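Local coordinates for D-isomer specific 2-hydroxyacid dehydrogenase family protein (Desulfovibrio vulgaris, PDB 5TX7), which probably catalyses the NAD-dependent, reversible oxidation of a D-2-hydroxyacid to the corresponding 2-oxoacid, its exact substrate being unassigned, at residues 149-154 against 170-175; 202-207 against 232-237; 225-230 against 254-259. All coordinates share one frame; numbering follows the deposited sequence.

How the contacts relate
All three contacts lie on or next to one parallel sheet, the Rossmann-type core of the NAD-binding domain. Contacts 1 and 2 are buried strand pairs and share a border: strands 150-154 and 204-207 lie side by side, with Gly152 N 2.8 Å from Val204 O. Contact 3 lies at the partly exposed N-terminal ends of strands 231-235 and 256-261, in the loops leading into them. Its direct backbone bonds are weak and Arg255 makes the largest single contribution, whereas backbone ladders and mainly apolar side chains hold the other two, with a water at the C-terminal end of contact 2. Between contacts 2 and 3, Asp203 and Arg228 form a salt bridge, and Val205 packs on Met227.

Contact 1 (149-154 against 170-175)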
loop_
_atom_site.group_PDB
_atom_site.type_symbol
_atom_site.label_atom_id
_atom_site.label_comp_id
_atom_site.label_asym_id
_atom_site.label_seq_id
_atom_site.Cartn_x
_atom_site.Cartn_y
_atom_site.Cartn_z
ATOM N N LYS A 149 5.044 2.781 -15.150
ATOM C CA LYS A 149 6.023 3.715 -14.602
ATOM C C LYS A 149 7.364 3.011 -14.355
ATOM O O LYS A 149 7.414 1.793 -14.230
ATOM C CB LYS A 149 5.537 4.336 -13.285
ATOM C CG LYS A 149 4.276 5.181 -13.342
ATOM C CD LYS A 149 4.165 5.995 -12.046
ATOM C CE LYS A 149 3.039 7.022 -12.012
ATOM N NZ LYS A 149 2.726 7.674 -13.321
ATOM N N THR A 150 8.440 3.791 -14.293
ATOM C CA THR A 150 9.778 3.280 -14.017
ATOM C C THR A 150 10.151 3.572 -12.556
ATOM O O THR A 150 10.111 4.715 -12.107
ATOM C CB THR A 150 10.807 3.877 -14.991
ATOM O OG1 THR A 150 10.533 3.364 -16.289
ATOM C CG2 THR A 150 12.233 3.495 -14.640
ATOM N N MET A 151 10.495 2.511 -11.837
ATOM C CA MET A 151 11.019 2.606 -10.491
ATOM C C MET A 151 12.534 2.594 -10.585
ATOM O O MET A 151 13.126 1.643 -11.107
ATOM C CB MET A 151 10.529 1.420 -9.647
ATOM C CG MET A 151 11.130 1.302 -8.262
ATOM S SD MET A 151 10.525 2.513 -7.066
ATOM C CE MET A 151 8.956 1.777 -6.648
ATOM N N GLY A 152 13.143 3.661 -10.068
ATOM C CA GLY A 152 14.590 3.820 -9.995
ATOM C C GLY A 152 15.006 3.588 -8.564
ATOM O O GLY A 152 14.496 4.245 -7.657
ATOM N N ILE A 153 15.920 2.649 -8.360
ATOM C CA ILE A 153 16.309 2.189 -7.027
ATOM C C ILE A 153 17.775 2.548 -6.813
ATOM O O ILE A 153 18.650 1.994 -7.468
ATOM C CB ILE A 153 16.065 0.665 -6.900
ATOM C CG1 ILE A 153 14.574 0.379 -7.076
ATOM C CG2 ILE A 153 16.567 0.118 -5.574
ATOM C CD1 ILE A 153 14.221 -1.089 -7.137
ATOM N N VAL A 154 18.019 3.489 -5.908
ATOM C CA VAL A 154 19.357 3.975 -5.590
ATOM C C VAL A 154 19.910 3.118 -4.466
ATOM O O VAL A 154 19.570 3.311 -3.307
ATOM C CB VAL A 154 19.317 5.476 -5.176
ATOM C CG1 VAL A 154 20.704 6.002 -4.839
ATOM C CG2 VAL A 154 18.707 6.316 -6.291
ATOM N N LEU A 170 3.924 -5.040 -9.591
ATOM C CA LEU A 170 2.945 -3.983 -9.848
ATOM C C LEU A 170 2.968 -3.449 -11.304
ATOM O O LEU A 170 2.353 -2.422 -11.585
ATOM C CB LEU A 170 3.175 -2.814 -8.882
ATOM C CG LEU A 170 2.937 -3.105 -7.410
ATOM C CD1 LEU A 170 3.731 -2.117 -6.591
ATOM C CD2 LEU A 170 1.464 -3.052 -7.031
ATOM N N GLY A 171 3.696 -4.099 -12.211
ATOM C CA GLY A 171 3.791 -3.662 -13.612
ATOM C C GLY A 171 4.736 -2.507 -13.912
ATOM O O GLY A 171 4.612 -1.892 -14.959
ATOM N N MET A 172 5.672 -2.214 -13.009
ATOM C CA MET A 172 6.637 -1.140 -13.217
ATOM C C MET A 172 7.899 -1.693 -13.874
ATOM O O MET A 172 8.266 -2.848 -13.671
ATOM C CB MET A 172 7.034 -0.470 -11.896
ATOM C CG MET A 172 5.892 0.015 -11.047
ATOM S SD MET A 172 6.362 0.811 -9.499
ATOM C CE MET A 172 6.889 2.390 -10.181
ATOM N N ASN A 173 8.562 -0.843 -14.648
ATOM C CA ASN A 173 9.905 -1.109 -15.099
ATOM C C ASN A 173 10.793 -0.782 -13.932
ATOM O O ASN A 173 10.459 0.098 -13.137
ATOM C CB ASN A 173 10.280 -0.221 -16.273
ATOM C CG ASN A 173 9.313 -0.360 -17.421
ATOM O OD1 ASN A 173 9.283 -1.373 -18.067
ATOM N ND2 ASN A 173 8.525 0.651 -17.679
ATOM N N VAL A 174 11.917 -1.480 -13.835
ATOM C CA VAL A 174 12.869 -1.293 -12.755
ATOM C C VAL A 174 14.240 -0.954 -13.343
ATOM O O VAL A 174 14.693 -1.572 -14.304
ATOM C CB VAL A 174 12.971 -2.545 -11.871
ATOM C CG1 VAL A 174 13.918 -2.319 -10.711
ATOM C CG2 VAL A 174 11.591 -2.943 -11.356
ATOM N N ILE A 175 14.875 0.057 -12.763
ATOM C CA ILE A 175 16.270 0.357 -13.003
ATOM C C ILE A 175 16.951 0.584 -11.664
ATOM O O ILE A 175 16.357 1.132 -10.749
ATOM C CB ILE A 175 16.452 1.560 -13.952
ATOM C CG1 ILE A 175 15.900 2.862 -13.332
ATOM C CG2 ILE A 175 15.780 1.260 -15.292
ATOM C CD1 ILE A 175 16.017 4.042 -14.274
#
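Asn173 O takes the N-H of Met151 at 2.7 Å in a nearly straight bond (169° at the hydrogen) and also receives the CA-H of Thr150. This is one rung of the parallel ladder between strands 150-154 and 173-175, the first beta-alpha-beta crossover of the Rossmann-type NAD-binding domain, with helix 158-169 as the connection. Asn173 N bonds back to Lys149 O, Ile175 N to Met151 O, and Ile153 N to Ile175 O; Asn173 and Ile175 thus each use both N and O. On one face, Thr150 CG2 meets the tip of Ile175, CD1, at 3.8 Å, the two side chains crossing at about a right angle. Ile175 CG1 sits between its own backbone N and carbonyl carbon (chi1 64°) and thereby reaches over Gly152 CA at 3.7 Å, where no side chain intervenes. The other face is apolar: Ile153 CD1 touches Val174 CG1 at 3.8 Å, and helix 158-169 covers both through Val163 and Ala167. The Lys149 ammonium leads away to a salt bridge with Glu144. Gly171, with positive phi, closes helix 158-169 in a Schellman motif just before the strand. Met172 then turns its chain at chi3 (76°), and its methyl CE lodges 3.8 Å from Met151 CB and 3.9 Å from Lys149 CB.

Contact 2 (202-207 against 232-237); sequences ADVVSL and YLINTA
Val205 CG1 and Leu233 CD1 meet at 3.9 Å, the two side chains crossing at a slant on one face of the sheet. With Leu233 CG anti to the backbone N (chi1 179°) and chi2 at 63°, CD1 comes near strand 204-207, 3.7 Å from Val205 O. Phe199 and Leu198 of helix 195-201 cover Val205. Val204, Tyr232 and Ile234 occupy the other face, looser across the strands: Val204 CG2 is 4.2 Å from Tyr232 CB, and the phenol leads away to a hydrogen bond between its OH and Glu144. Between the faces the backbones bond as parallel strands, Tyr232 N to Asp203 O, Val205 N to Tyr232 O, Ile234 N to Val205 O (2.8 Å) and Leu207 N to Ile234 O. At the C-terminal ends the contact turns polar. Asn235 OD1 lies 3.6 Å from both CB and CD1 of Leu207 and accepts the N-H of Ala237 from above its carbonyl plane, making an Asx turn. Water 1 joins the strand ends: it donates to Leu207 O at 2.8 Å, accepts from Thr236 N at 2.9 Å and bonds Ser206 OG, which also hydrogen-bonds His208 NE2. Adjacent parallel strands joined through helix 221-225, with polar loops at their C-terminal ends, are the beta-alpha-beta build of the Rossmann-type NAD-binding domain.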
loop_
_atom_site.group_PDB
_atom_site.type_symbol
_atom_site.label_atom_id
_atom_site.label_comp_id
_atom_site.label_asym_id
_atom_site.label_seq_id
_atom_site.Cartn_x
_atom_site.Cartn_y
_atom_site.Cartn_z
ATOM N N ALA A 202 13.579 7.641 -14.336
ATOM C CA ALA A 202 12.663 7.139 -13.325
ATOM C C ALA A 202 11.490 8.073 -13.064
ATOM O O ALA A 202 11.663 9.280 -12.907
ATOM C CB ALA A 202 13.400 6.903 -12.027
ATOM N N ASP A 203 10.306 7.472 -12.992
ATOM C CA ASP A 203 9.090 8.137 -12.526
ATOM C C ASP A 203 8.941 8.101 -11.008
ATOM O O ASP A 203 8.269 8.952 -10.453
ATOM C CB ASP A 203 7.857 7.487 -13.157
ATOM C CG ASP A 203 7.856 7.597 -14.652
ATOM O OD1 ASP A 203 7.888 8.731 -15.154
ATOM O OD2 ASP A 203 7.868 6.543 -15.343
ATOM N N VAL A 204 9.504 7.078 -10.371
ATOM C CA VAL A 204 9.562 6.972 -8.926
ATOM C C VAL A 204 10.988 6.631 -8.566
ATOM O O VAL A 204 11.543 5.690 -9.107
ATOM C CB VAL A 204 8.675 5.833 -8.383
ATOM C CG1 VAL A 204 8.740 5.785 -6.851
ATOM C CG2 VAL A 204 7.248 5.983 -8.873
ATOM N N VAL A 205 11.559 7.370 -7.625
ATOM C CA VAL A 205 12.887 7.104 -7.126
ATOM C C VAL A 205 12.777 6.714 -5.667
ATOM O O VAL A 205 12.212 7.476 -4.900
ATOM C CB VAL A 205 13.775 8.366 -7.206
ATOM C CG1 VAL A 205 15.099 8.142 -6.477
ATOM C CG2 VAL A 205 14.077 8.686 -8.648
ATOM N N SER A 206 13.366 5.572 -5.288
ATOM C CA SER A 206 13.465 5.168 -3.901
ATOM C C SER A 206 14.911 4.980 -3.451
ATOM O O SER A 206 15.685 4.310 -4.130
ATOM C CB SER A 206 12.707 3.871 -3.688
ATOM O OG SER A 206 12.610 3.586 -2.289
ATOM N N LEU A 207 15.261 5.522 -2.277
ATOM C CA LEU A 207 16.642 5.515 -1.775
ATOM C C LEU A 207 16.915 4.361 -0.822
ATOM O O LEU A 207 16.168 4.145 0.136
ATOM C CB LEU A 207 16.953 6.836 -1.068
ATOM C CG LEU A 207 16.739 8.119 -1.888
ATOM C CD1 LEU A 207 17.283 9.314 -1.112
ATOM C CD2 LEU A 207 17.363 8.065 -3.279
ATOM N N TYR A 232 7.841 10.972 -8.389
ATOM C CA TYR A 232 7.736 10.710 -6.950
ATOM C C TYR A 232 9.100 10.370 -6.360
ATOM O O TYR A 232 9.883 9.661 -6.995
ATOM C CB TYR A 232 6.756 9.570 -6.674
ATOM C CG TYR A 232 5.323 9.886 -7.026
ATOM C CD1 TYR A 232 4.498 10.579 -6.135
ATOM C CD2 TYR A 232 4.788 9.529 -8.268
ATOM C CE1 TYR A 232 3.170 10.863 -6.445
ATOM C CE2 TYR A 232 3.473 9.828 -8.598
ATOM C CZ TYR A 232 2.665 10.508 -7.695
ATOM O OH TYR A 232 1.345 10.798 -8.031
ATOM N N LEU A 233 9.372 10.873 -5.144
ATOM C CA LEU A 233 10.579 10.527 -4.367
ATOM C C LEU A 233 10.208 9.846 -3.047
ATOM O O LEU A 233 9.319 10.305 -2.330
ATOM C CB LEU A 233 11.371 11.798 -4.061
ATOM C CG LEU A 233 12.652 11.622 -3.241
ATOM C CD1 LEU A 233 13.679 10.769 -3.973
ATOM C CD2 LEU A 233 13.211 12.974 -2.871
ATOM N N ILE A 234 10.888 8.749 -2.724
ATOM C CA ILE A 234 10.658 8.018 -1.472
ATOM C C ILE A 234 11.998 7.864 -0.788
ATOM O O ILE A 234 12.981 7.466 -1.432
ATOM C CB ILE A 234 10.086 6.594 -1.704
ATOM C CG1 ILE A 234 8.836 6.615 -2.605
ATOM C CG2 ILE A 234 9.743 5.934 -0.372
ATOM C CD1 ILE A 234 7.609 7.293 -2.000
ATOM N N ASN A 235 12.040 8.143 0.510
ATOM C CA ASN A 235 13.265 8.005 1.289
ATOM C C ASN A 235 12.984 7.362 2.646
ATOM O O ASN A 235 12.485 8.020 3.570
ATOM C CB ASN A 235 13.902 9.356 1.498
ATOM C CG ASN A 235 15.243 9.275 2.211
ATOM O OD1 ASN A 235 15.945 8.286 2.122
ATOM N ND2 ASN A 235 15.615 10.346 2.894
ATOM N N THR A 236 13.302 6.075 2.741
ATOM C CA THR A 236 13.268 5.335 3.993
ATOM C C THR A 236 14.699 5.028 4.486
ATOM O O THR A 236 14.872 4.229 5.416
ATOM C CB THR A 236 12.557 3.987 3.792
ATOM O OG1 THR A 236 13.227 3.260 2.763
ATOM C CG2 THR A 236 11.114 4.185 3.375
ATOM N N ALA A 237 15.711 5.663 3.879
ATOM C CA ALA A 237 17.104 5.407 4.172
ATOM C C ALA A 237 17.678 6.412 5.214
ATOM O O ALA A 237 17.616 6.153 6.402
ATOM C CB ALA A 237 17.890 5.431 2.874
HETATM O O HOH W 1 13.399 4.422 0.346
HETATM O O HOH W 2 15.707 2.124 2.851
#

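Contact 3 (225-230 against 254-259); sequences ASMRPG and GRLAGA
Ala225, at the end of helix 221-225, sets its carbonyl O over one face of the Arg255 guanidinium, 3.4 Å above the plane and over its centre. The O lies over the flat group instead of in line with an N-H, so it makes no direct hydrogen bond; water 3 provides a link, donating to Ala225 O at 2.8 Å and accepting weakly from Arg255 NH2. Two residues on, Met227 O lies 3.0 Å from Arg255 NH1, and the same carbonyl also touches Arg255 CD. The arginine starts from a CB directed away from the loop, and its chain, bent at chi2 (72°) and chi3 (73°), folds back to bring the guanidinium among these carbonyls. Inward of it, Met227 SD touches Leu256 CD2 at 4.2 Å, the apolar part of the contact. The side chain of Arg228 leaves the contact for a salt bridge with Asp203. Pro229 lays its ring CD near the edge of the guanidinium, 4.0 Å from NH1, while its CA-H points at Arg255 O. Gly230 N is shared by two carbonyls, Arg255 O at 3.0 Å and Gly254 O at 3.5 Å, both weak bonds. Gly230 has positive phi (91°), a conformation that favours glycine. Gly230 O then meets the methyl of Ala257 at 3.4 Å. The contact thus ties two approaches to the sheet: the loop that runs from helix 221-225 into strand 231-235, and the turn after helix 244-253, ended by a Schellman motif at Gly254, that leads into strand 256-261. Phe199 of helix 195-201 packs on Met227, and Ala250 and Leu251 of helix 244-253 pack on Leu256.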
loop_
_atom_site.group_PDB
_atom_site.type_symbol
_atom_site.label_atom_id
_atom_site.label_comp_id
_atom_site.label_asym_id
_atom_site.label_seq_id
_atom_site.Cartn_x
_atom_site.Cartn_y
_atom_site.Cartn_z
ATOM N N ALA A 225 16.010 18.654 -11.150
ATOM C CA ALA A 225 15.747 19.323 -12.435
ATOM C C ALA A 225 15.765 18.365 -13.630
ATOM O O ALA A 225 15.098 18.612 -14.627
ATOM C CB ALA A 225 16.759 20.424 -12.662
ATOM N N SER A 226 16.540 17.288 -13.535
ATOM C CA SER A 226 16.601 16.275 -14.591
ATOM C C SER A 226 15.372 15.364 -14.651
ATOM O O SER A 226 15.168 14.683 -15.645
ATOM C CB SER A 226 17.890 15.429 -14.460
ATOM O OG SER A 226 17.748 14.378 -13.533
ATOM N N MET A 227 14.577 15.327 -13.591
ATOM C CA MET A 227 13.455 14.379 -13.513
ATOM C C MET A 227 12.283 14.883 -14.332
ATOM O O MET A 227 12.141 16.093 -14.552
ATOM C CB MET A 227 12.998 14.175 -12.075
ATOM C CG MET A 227 14.022 13.468 -11.200
ATOM S SD MET A 227 13.402 13.127 -9.547
ATOM C CE MET A 227 12.554 11.597 -9.951
ATOM N N ARG A 228 11.458 13.957 -14.791
ATOM C CA ARG A 228 10.221 14.292 -15.460
ATOM C C ARG A 228 9.250 14.930 -14.467
ATOM O O ARG A 228 9.167 14.484 -13.312
ATOM C CB ARG A 228 9.583 13.052 -16.058
ATOM C CG ARG A 228 10.343 12.506 -17.229
ATOM C CD ARG A 228 9.430 11.613 -18.049
ATOM N NE ARG A 228 9.474 10.233 -17.582
ATOM C CZ ARG A 228 10.445 9.364 -17.863
ATOM N NH1 ARG A 228 11.498 9.699 -18.619
ATOM N NH2 ARG A 228 10.363 8.128 -17.379
ATOM N N PRO A 229 8.501 15.958 -14.913
ATOM C CA PRO A 229 7.510 16.532 -14.021
ATOM C C PRO A 229 6.422 15.521 -13.695
ATOM O O PRO A 229 6.062 14.708 -14.555
ATOM C CB PRO A 229 6.966 17.712 -14.811
ATOM C CG PRO A 229 7.171 17.333 -16.210
ATOM C CD PRO A 229 8.432 16.555 -16.246
ATOM N N GLY A 230 5.940 15.552 -12.458
ATOM C CA GLY A 230 5.001 14.554 -11.986
ATOM C C GLY A 230 5.625 13.328 -11.336
ATOM O O GLY A 230 4.911 12.344 -11.063
ATOM N N GLY A 254 5.883 21.563 -8.668
ATOM C CA GLY A 254 5.199 20.491 -9.395
ATOM C C GLY A 254 6.131 19.507 -10.086
ATOM O O GLY A 254 5.660 18.567 -10.753
ATOM N N ARG A 255 7.447 19.706 -9.930
ATOM C CA ARG A 255 8.439 18.772 -10.436
ATOM C C ARG A 255 8.191 17.414 -9.829
ATOM O O ARG A 255 8.118 16.404 -10.543
ATOM C CB ARG A 255 9.857 19.241 -10.081
ATOM C CG ARG A 255 10.992 18.257 -10.398
ATOM C CD ARG A 255 11.202 18.180 -11.895
ATOM N NE ARG A 255 11.838 19.381 -12.453
ATOM C CZ ARG A 255 11.857 19.702 -13.738
ATOM N NH1 ARG A 255 11.275 18.924 -14.644
ATOM N NH2 ARG A 255 12.462 20.819 -14.131
ATOM N N LEU A 256 8.098 17.400 -8.497
ATOM C CA LEU A 256 7.703 16.221 -7.767
ATOM C C LEU A 256 6.223 16.339 -7.508
ATOM O O LEU A 256 5.765 17.346 -6.913
ATOM C CB LEU A 256 8.447 16.093 -6.451
ATOM C CG LEU A 256 9.933 15.746 -6.525
ATOM C CD1 LEU A 256 10.535 15.763 -5.127
ATOM C CD2 LEU A 256 10.154 14.395 -7.178
ATOM N N ALA A 257 5.480 15.320 -7.961
ATOM C CA ALA A 257 4.079 15.185 -7.636
ATOM C C ALA A 257 3.885 14.786 -6.184
ATOM O O ALA A 257 2.783 14.920 -5.639
ATOM C CB ALA A 257 3.418 14.154 -8.546
ATOM N N GLY A 258 4.929 14.263 -5.557
ATOM C CA GLY A 258 4.844 13.809 -4.185
ATOM C C GLY A 258 6.170 13.297 -3.645
ATOM O O GLY A 258 7.067 12.858 -4.377
ATOM N N ALA A 259 6.274 13.326 -2.327
ATOM C CA ALA A 259 7.424 12.786 -1.639
ATOM C C ALA A 259 6.949 12.060 -0.391
ATOM O O ALA A 259 6.056 12.546 0.290
ATOM C CB ALA A 259 8.392 13.896 -1.288
HETATM O O HOH W 3 14.386 20.644 -16.480
#